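Local coordinates for periplasmic binding protein/LacI transcriptional regulator (Shewanella sp. ANA-3, PDB 5OCP) that binds L-arabinofuranose in both its alpha and beta forms and probably delivers the sugar to the membrane part of an arabinose ABC transporter, at residues A[6-11]-A[63-68]; A[83-88]-A[99-104]. All blocks are in the same frame, centred on the assembly; numbering follows the deposited sequence.

In the fold
The two contacts lie in one lobe, built on the parallel sheet ordered 32-37, 2-7, 59-62, 84-87, 101-104, 268-270. Contact 1 joins the end of strand 2-7 to the loop after strand 59-62; contact 2 pairs strands 84-87 and 101-104, and comes later in the chain, after contact 1 has closed. Their centres are about 13 Å apart, yet they touch: P64 CD packs 3.5 Å from V87 O, and P64 also lies against I86. R15 of helix 13-29 forms salt bridges with both E11 and D88, so the segments that follow strands 2-7 and 84-87 each bring an acid to the same sugar site, with one arginine between them.

Contact 1 of 2, residues A[6-11]-A[63-68]; sequences SQVGSE and APVVET. With AHR (alpha-L-arabinofuranose), chain I; FUB (beta-L-arabinofuranose), chain J.
The amide oxygen OE1 of Q7, which rests against CB of A63, is gripped by two donors: the backbone N of V8, at 3.0 Å in the carbonyl plane and on a lone pair, and NH1 of R15. The Q7 side chain bends at chi2 (64°) to bring CD back toward its own backbone, while NE2 bonds to S19; glutamine suits a buried place where one group must both accept and donate. Across the segments the backbone bond from A63 N to S6 O, 3.0 Å long and nearly straight at 174°, extends the pairing of the neighbouring strands into the loop. The small side chain of A63 also touches R15, and its O is bonded by Q45. V8 fills the junction with its two branches: CG2 presses on A63 O at 3.1 Å, and CG1, anti to the backbone N, meets CG2 of V65 at 3.7 Å. Three residues after V8, E11 OE2 forms a salt bridge with NE of R15 and comes within 2.6 Å of O1 of either sugar anomer. Loops after parallel strands, here carrying E11 and V65 O, bonded to sugar-binding R89, fit the Rossmann-like lobes of periplasmic sugar-binding proteins.

Contact 2 of 2, residues A[83-88]-A[99-104]; sequences PVVIVD and FLTRIA. With FUB (beta-L-arabinofuranose), chain J; AHR (alpha-L-arabinofuranose), chain I.
I86 spends both of its backbone polar groups on strand 101-104: its N donates to T101 O at 2.9 Å, and its O accepts from I103 N. L100 N to V84 O precedes this pair, and D88 N to I103 O at 3.1 Å follows it. On the other edge of strand 84-87, V85 and V87 bond to strand 59-62, as expected of an inner strand in a parallel sheet. Beta-branched residues suit such an extended, buried chain. On one face V85 CG1 meets CG1 of I103 at 4.1 Å, and V87 CG1 packs on I103 CB; helix 248-259 covers V85. On the other face lie I86 and R102, where the aliphatic part of R102 crosses I86 at a slant, its CD 4.1 Å from I86 CG2. R102 is extended from CG to NE, which carries NE to R89 O; its NH2 makes a weak bond of 3.1 Å and 130° to D88 O. CB of A104 sits 3.4 Å above the centre of the guanidinium plane, a fit that suits so small a side chain. T101 OG1 is bonded to A266 O. At D88 the backbone turns to a positive phi (78°), and the carboxylate leaves the sheet: OD2 forms a salt bridge with R15 NH2, and OD1 lies 2.6 Å from O5 of either sugar anomer. With D88 N bonded to I103 O and D88 O held weakly by the R102 side chain, the pairing with R15 would favour the charged carboxylate, consistent with D88 accepting from the sugar's O5 hydroxyl.

Contact 1 of 2, residues A[6-11]-A[63-68]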
loop_
_atom_site.group_PDB
_atom_site.type_symbol
_atom_site.label_atom_id
_atom_site.label_comp_id
_atom_site.label_asym_id
_atom_site.label_seq_id
_atom_site.Cartn_x
_atom_site.Cartn_y
_atom_site.Cartn_z
ATOM N N SER A 6 7.314 -11.377 8.248
ATOM C CA SER A 6 6.804 -11.999 7.045
ATOM C C SER A 6 6.231 -10.957 6.112
ATOM O O SER A 6 5.144 -10.372 6.387
ATOM C CB SER A 6 5.764 -13.064 7.358
ATOM O OG SER A 6 5.142 -13.497 6.101
ATOM N N GLN A 7 6.954 -10.632 5.026
ATOM C CA GLN A 7 6.540 -9.669 4.013
ATOM C C GLN A 7 5.829 -10.332 2.873
ATOM O O GLN A 7 6.137 -11.516 2.519
ATOM C CB GLN A 7 7.785 -8.905 3.552
ATOM C CG GLN A 7 7.640 -7.833 2.500
ATOM C CD GLN A 7 6.790 -6.686 2.968
ATOM O OE1 GLN A 7 5.578 -6.813 3.158
ATOM N NE2 GLN A 7 7.418 -5.527 3.092
ATOM N N VAL A 8 4.921 -9.585 2.282
ATOM C CA VAL A 8 4.108 -10.060 1.167
ATOM C C VAL A 8 4.943 -10.530 -0.047
ATOM O O VAL A 8 4.647 -11.602 -0.654
ATOM C CB VAL A 8 3.150 -8.932 0.731
ATOM C CG1 VAL A 8 2.464 -9.250 -0.557
ATOM C CG2 VAL A 8 2.137 -8.590 1.879
ATOM N N GLY A 9 5.837 -9.665 -0.473
ATOM C CA GLY A 9 6.516 -9.799 -1.752
ATOM C C GLY A 9 7.180 -8.505 -2.168
ATOM O O GLY A 9 7.611 -7.737 -1.320
ATOM N N SER A 10 7.198 -8.256 -3.471
ATOM C CA SER A 10 7.890 -7.110 -4.069
ATOM C C SER A 10 7.113 -6.572 -5.252
ATOM O O SER A 10 7.686 -6.127 -6.246
ATOM C CB SER A 10 9.333 -7.508 -4.406
ATOM O OG SER A 10 9.271 -8.574 -5.303
ATOM N N GLU A 11 5.780 -6.593 -5.163
ATOM C CA GLU A 11 4.916 -6.246 -6.278
ATOM C C GLU A 11 5.012 -4.763 -6.758
ATOM O O GLU A 11 4.651 -4.458 -7.882
ATOM C CB GLU A 11 3.445 -6.585 -5.976
ATOM C CG GLU A 11 2.697 -5.752 -4.915
ATOM C CD GLU A 11 3.030 -6.070 -3.452
ATOM O OE1 GLU A 11 3.822 -6.993 -3.169
ATOM O OE2 GLU A 11 2.580 -5.302 -2.569
ATOM N N ALA A 63 2.820 -8.759 7.498
ATOM C CA ALA A 63 2.143 -7.895 6.591
ATOM C C ALA A 63 1.295 -8.848 5.741
ATOM O O ALA A 63 1.817 -9.490 4.831
ATOM C CB ALA A 63 3.119 -7.127 5.689
ATOM N N PRO A 64 0.016 -9.035 6.075
ATOM C CA PRO A 64 -0.685 -10.165 5.438
ATOM C C PRO A 64 -1.167 -9.902 4.012
ATOM O O PRO A 64 -1.743 -8.851 3.726
ATOM C CB PRO A 64 -1.870 -10.353 6.377
ATOM C CG PRO A 64 -2.179 -8.937 6.827
ATOM C CD PRO A 64 -0.827 -8.387 7.099
ATOM N N VAL A 65 -0.889 -10.813 3.079
ATOM C CA VAL A 65 -1.259 -10.558 1.665
ATOM C C VAL A 65 -2.767 -10.435 1.418
ATOM O O VAL A 65 -3.226 -9.580 0.655
ATOM C CB VAL A 65 -0.572 -11.595 0.694
ATOM C CG1 VAL A 65 -0.980 -13.033 1.003
ATOM C CG2 VAL A 65 -0.749 -11.146 -0.747
ATOM N N VAL A 66 -3.495 -11.325 2.121
ATOM C CA VAL A 66 -4.962 -11.347 2.095
ATOM C C VAL A 66 -5.412 -11.506 3.521
ATOM O O VAL A 66 -4.584 -11.704 4.441
ATOM C CB VAL A 66 -5.537 -12.484 1.183
ATOM C CG1 VAL A 66 -5.081 -12.219 -0.268
ATOM C CG2 VAL A 66 -5.142 -13.872 1.681
ATOM N N GLU A 67 -6.719 -11.343 3.724
ATOM C CA GLU A 67 -7.282 -11.228 5.057
ATOM C C GLU A 67 -7.670 -12.596 5.649
ATOM O O GLU A 67 -7.736 -12.693 6.863
ATOM C CB GLU A 67 -8.487 -10.298 5.058
ATOM C CG GLU A 67 -8.249 -8.905 4.564
ATOM C CD GLU A 67 -9.440 -7.988 4.624
ATOM O OE1 GLU A 67 -10.611 -8.470 4.373
ATOM O OE2 GLU A 67 -9.208 -6.752 4.829
ATOM N N THR A 68 -7.955 -13.585 4.836
ATOM C CA THR A 68 -8.447 -14.863 5.311
ATOM C C THR A 68 -7.318 -15.837 5.576
ATOM O O THR A 68 -6.245 -15.687 4.997
ATOM C CB THR A 68 -9.337 -15.461 4.195
ATOM O OG1 THR A 68 -8.649 -15.434 2.929
ATOM C CG2 THR A 68 -10.537 -14.557 4.018
HETATM O O5 AHR I . -0.790 -2.658 1.308
HETATM C C5 AHR I . -0.251 -1.505 0.740
HETATM C C4 AHR I . -0.328 -1.578 -0.774
HETATM O O4 AHR I . 0.260 -2.761 -1.259
HETATM C C3 AHR I . 0.381 -0.383 -1.441
HETATM O O3 AHR I . -0.508 0.685 -1.499
HETATM C C2 AHR I . 0.760 -1.026 -2.765
HETATM O O2 AHR I . 1.788 -0.403 -3.477
HETATM C C1 AHR I . 1.216 -2.384 -2.261
HETATM O O1 AHR I . 1.171 -3.259 -3.268
HETATM O O5 FUB J . -0.790 -2.657 1.308
HETATM C C5 FUB J . -0.247 -1.509 0.734
HETATM C C4 FUB J . -0.321 -1.585 -0.781
HETATM O O4 FUB J . 0.249 -2.772 -1.275
HETATM C C3 FUB J . 0.390 -0.399 -1.451
HETATM O O3 FUB J . -0.495 0.677 -1.492
HETATM C C2 FUB J . 0.712 -1.010 -2.810
HETATM O O2 FUB J . 1.785 -0.398 -3.486
HETATM C C1 FUB J . 0.889 -2.504 -2.537
HETATM O O1 FUB J . 2.200 -2.719 -2.346
#

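Contact 2 of 2, residues A[83-88]-A[99-104]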
loop_
_atom_site.group_PDB
_atom_site.type_symbol
_atom_site.label_atom_id
_atom_site.label_comp_id
_atom_site.label_asym_id
_atom_site.label_seq_id
_atom_site.Cartn_x
_atom_site.Cartn_y
_atom_site.Cartn_z
ATOM N N PRO A 83 4.439 -12.976 20.714
ATOM C CA PRO A 83 3.463 -11.937 20.300
ATOM C C PRO A 83 3.531 -11.696 18.778
ATOM O O PRO A 83 4.647 -11.701 18.178
ATOM C CB PRO A 83 3.946 -10.721 21.079
ATOM C CG PRO A 83 5.411 -10.928 21.307
ATOM C CD PRO A 83 5.523 -12.399 21.521
ATOM N N VAL A 84 2.383 -11.355 18.207
ATOM C CA VAL A 84 2.298 -11.124 16.792
ATOM C C VAL A 84 1.797 -9.648 16.574
ATOM O O VAL A 84 0.842 -9.280 17.148
ATOM C CB VAL A 84 1.342 -12.100 16.143
ATOM C CG1 VAL A 84 1.156 -11.767 14.686
ATOM C CG2 VAL A 84 1.870 -13.518 16.245
ATOM N N VAL A 85 2.486 -8.882 15.728
ATOM C CA VAL A 85 1.984 -7.576 15.339
ATOM C C VAL A 85 1.632 -7.653 13.854
ATOM O O VAL A 85 2.414 -8.187 13.034
ATOM C CB VAL A 85 3.017 -6.551 15.547
ATOM C CG1 VAL A 85 2.505 -5.189 15.046
ATOM C CG2 VAL A 85 3.378 -6.478 17.037
ATOM N N ILE A 86 0.437 -7.157 13.521
ATOM C CA ILE A 86 0.049 -7.079 12.141
ATOM C C ILE A 86 0.387 -5.712 11.656
ATOM O O ILE A 86 0.167 -4.722 12.360
ATOM C CB ILE A 86 -1.486 -7.294 12.027
ATOM C CG1 ILE A 86 -1.945 -8.595 12.667
ATOM C CG2 ILE A 86 -1.963 -7.208 10.579
ATOM C CD1 ILE A 86 -1.283 -9.840 12.074
ATOM N N VAL A 87 0.914 -5.584 10.422
ATOM C CA VAL A 87 1.239 -4.312 9.834
ATOM C C VAL A 87 0.683 -4.235 8.389
ATOM O O VAL A 87 0.543 -5.230 7.709
ATOM C CB VAL A 87 2.731 -4.023 9.761
ATOM C CG1 VAL A 87 3.283 -3.899 11.186
ATOM C CG2 VAL A 87 3.487 -5.089 8.988
ATOM N N ASP A 88 0.350 -3.027 8.008
ATOM C CA ASP A 88 0.012 -2.684 6.617
ATOM C C ASP A 88 -1.391 -3.152 6.347
ATOM O O ASP A 88 -2.342 -2.408 6.680
ATOM C CB ASP A 88 1.137 -3.136 5.662
ATOM C CG ASP A 88 0.684 -3.185 4.186
ATOM O OD1 ASP A 88 -0.219 -2.381 3.802
ATOM O OD2 ASP A 88 1.175 -4.074 3.411
ATOM N N PHE A 99 -3.471 -11.483 18.269
ATOM C CA PHE A 99 -2.437 -10.570 17.935
ATOM C C PHE A 99 -2.300 -9.491 19.040
ATOM O O PHE A 99 -3.244 -9.231 19.840
ATOM C CB PHE A 99 -2.673 -10.022 16.509
ATOM C CG PHE A 99 -3.879 -9.156 16.390
ATOM C CD1 PHE A 99 -3.784 -7.784 16.637
ATOM C CD2 PHE A 99 -5.098 -9.719 16.029
ATOM C CE1 PHE A 99 -4.908 -7.000 16.549
ATOM C CE2 PHE A 99 -6.247 -8.960 15.995
ATOM C CZ PHE A 99 -6.138 -7.573 16.262
ATOM N N LEU A 100 -1.151 -8.904 19.118
ATOM C CA LEU A 100 -0.829 -7.899 20.050
ATOM C C LEU A 100 -1.481 -6.591 19.579
ATOM O O LEU A 100 -2.185 -5.969 20.325
ATOM C CB LEU A 100 0.685 -7.782 20.188
ATOM C CG LEU A 100 1.242 -6.681 21.029
ATOM C CD1 LEU A 100 0.707 -6.689 22.491
ATOM C CD2 LEU A 100 2.721 -6.633 21.071
ATOM N N THR A 101 -1.224 -6.205 18.334
ATOM C CA THR A 101 -1.792 -4.979 17.786
ATOM C C THR A 101 -1.540 -4.858 16.288
ATOM O O THR A 101 -0.790 -5.643 15.707
ATOM C CB THR A 101 -1.225 -3.732 18.492
ATOM O OG1 THR A 101 -1.972 -2.574 18.096
ATOM C CG2 THR A 101 0.239 -3.535 18.131
ATOM N N ARG A 102 -2.175 -3.868 15.667
ATOM C CA ARG A 102 -2.024 -3.637 14.235
ATOM C C ARG A 102 -1.596 -2.200 13.955
ATOM O O ARG A 102 -2.218 -1.252 14.432
ATOM C CB ARG A 102 -3.331 -3.949 13.502
ATOM C CG ARG A 102 -3.372 -3.445 12.069
ATOM C CD ARG A 102 -4.494 -4.108 11.284
ATOM N NE ARG A 102 -4.452 -3.754 9.868
ATOM C CZ ARG A 102 -5.240 -2.846 9.302
ATOM N NH1 ARG A 102 -6.136 -2.195 10.032
ATOM N NH2 ARG A 102 -5.134 -2.588 8.005
ATOM N N ILE A 103 -0.528 -2.048 13.178
ATOM C CA ILE A 103 -0.013 -0.734 12.833
ATOM C C ILE A 103 -0.371 -0.513 11.375
ATOM O O ILE A 103 0.048 -1.277 10.545
ATOM C CB ILE A 103 1.488 -0.635 12.973
ATOM C CG1 ILE A 103 1.981 -1.171 14.314
ATOM C CG2 ILE A 103 1.936 0.793 12.687
ATOM C CD1 ILE A 103 1.239 -0.655 15.563
ATOM N N ALA A 104 -1.222 0.482 11.065
ATOM C CA ALA A 104 -1.689 0.608 9.713
ATOM C C ALA A 104 -2.127 2.054 9.434
ATOM O O ALA A 104 -2.462 2.784 10.359
ATOM C CB ALA A 104 -2.806 -0.368 9.438
HETATM O O5 FUB J . -0.790 -2.657 1.308
HETATM C C5 FUB J . -0.247 -1.509 0.734
HETATM C C4 FUB J . -0.321 -1.585 -0.781
HETATM O O4 FUB J . 0.249 -2.772 -1.275
HETATM C C3 FUB J . 0.390 -0.399 -1.451
HETATM O O3 FUB J . -0.495 0.677 -1.492
HETATM C C2 FUB J . 0.712 -1.010 -2.810
HETATM O O2 FUB J . 1.785 -0.398 -3.486
HETATM C C1 FUB J . 0.889 -2.504 -2.537
HETATM O O1 FUB J . 2.200 -2.719 -2.346
HETATM O O5 AHR I . -0.790 -2.658 1.308
HETATM C C5 AHR I . -0.251 -1.505 0.740
HETATM C C4 AHR I . -0.328 -1.578 -0.774
HETATM O O4 AHR I . 0.260 -2.761 -1.259
HETATM C C3 AHR I . 0.381 -0.383 -1.441
HETATM O O3 AHR I . -0.508 0.685 -1.499
HETATM C C2 AHR I . 0.760 -1.026 -2.765
HETATM O O2 AHR I . 1.788 -0.403 -3.477
HETATM C C1 AHR I . 1.216 -2.384 -2.261
HETATM O O1 AHR I . 1.171 -3.259 -3.268
#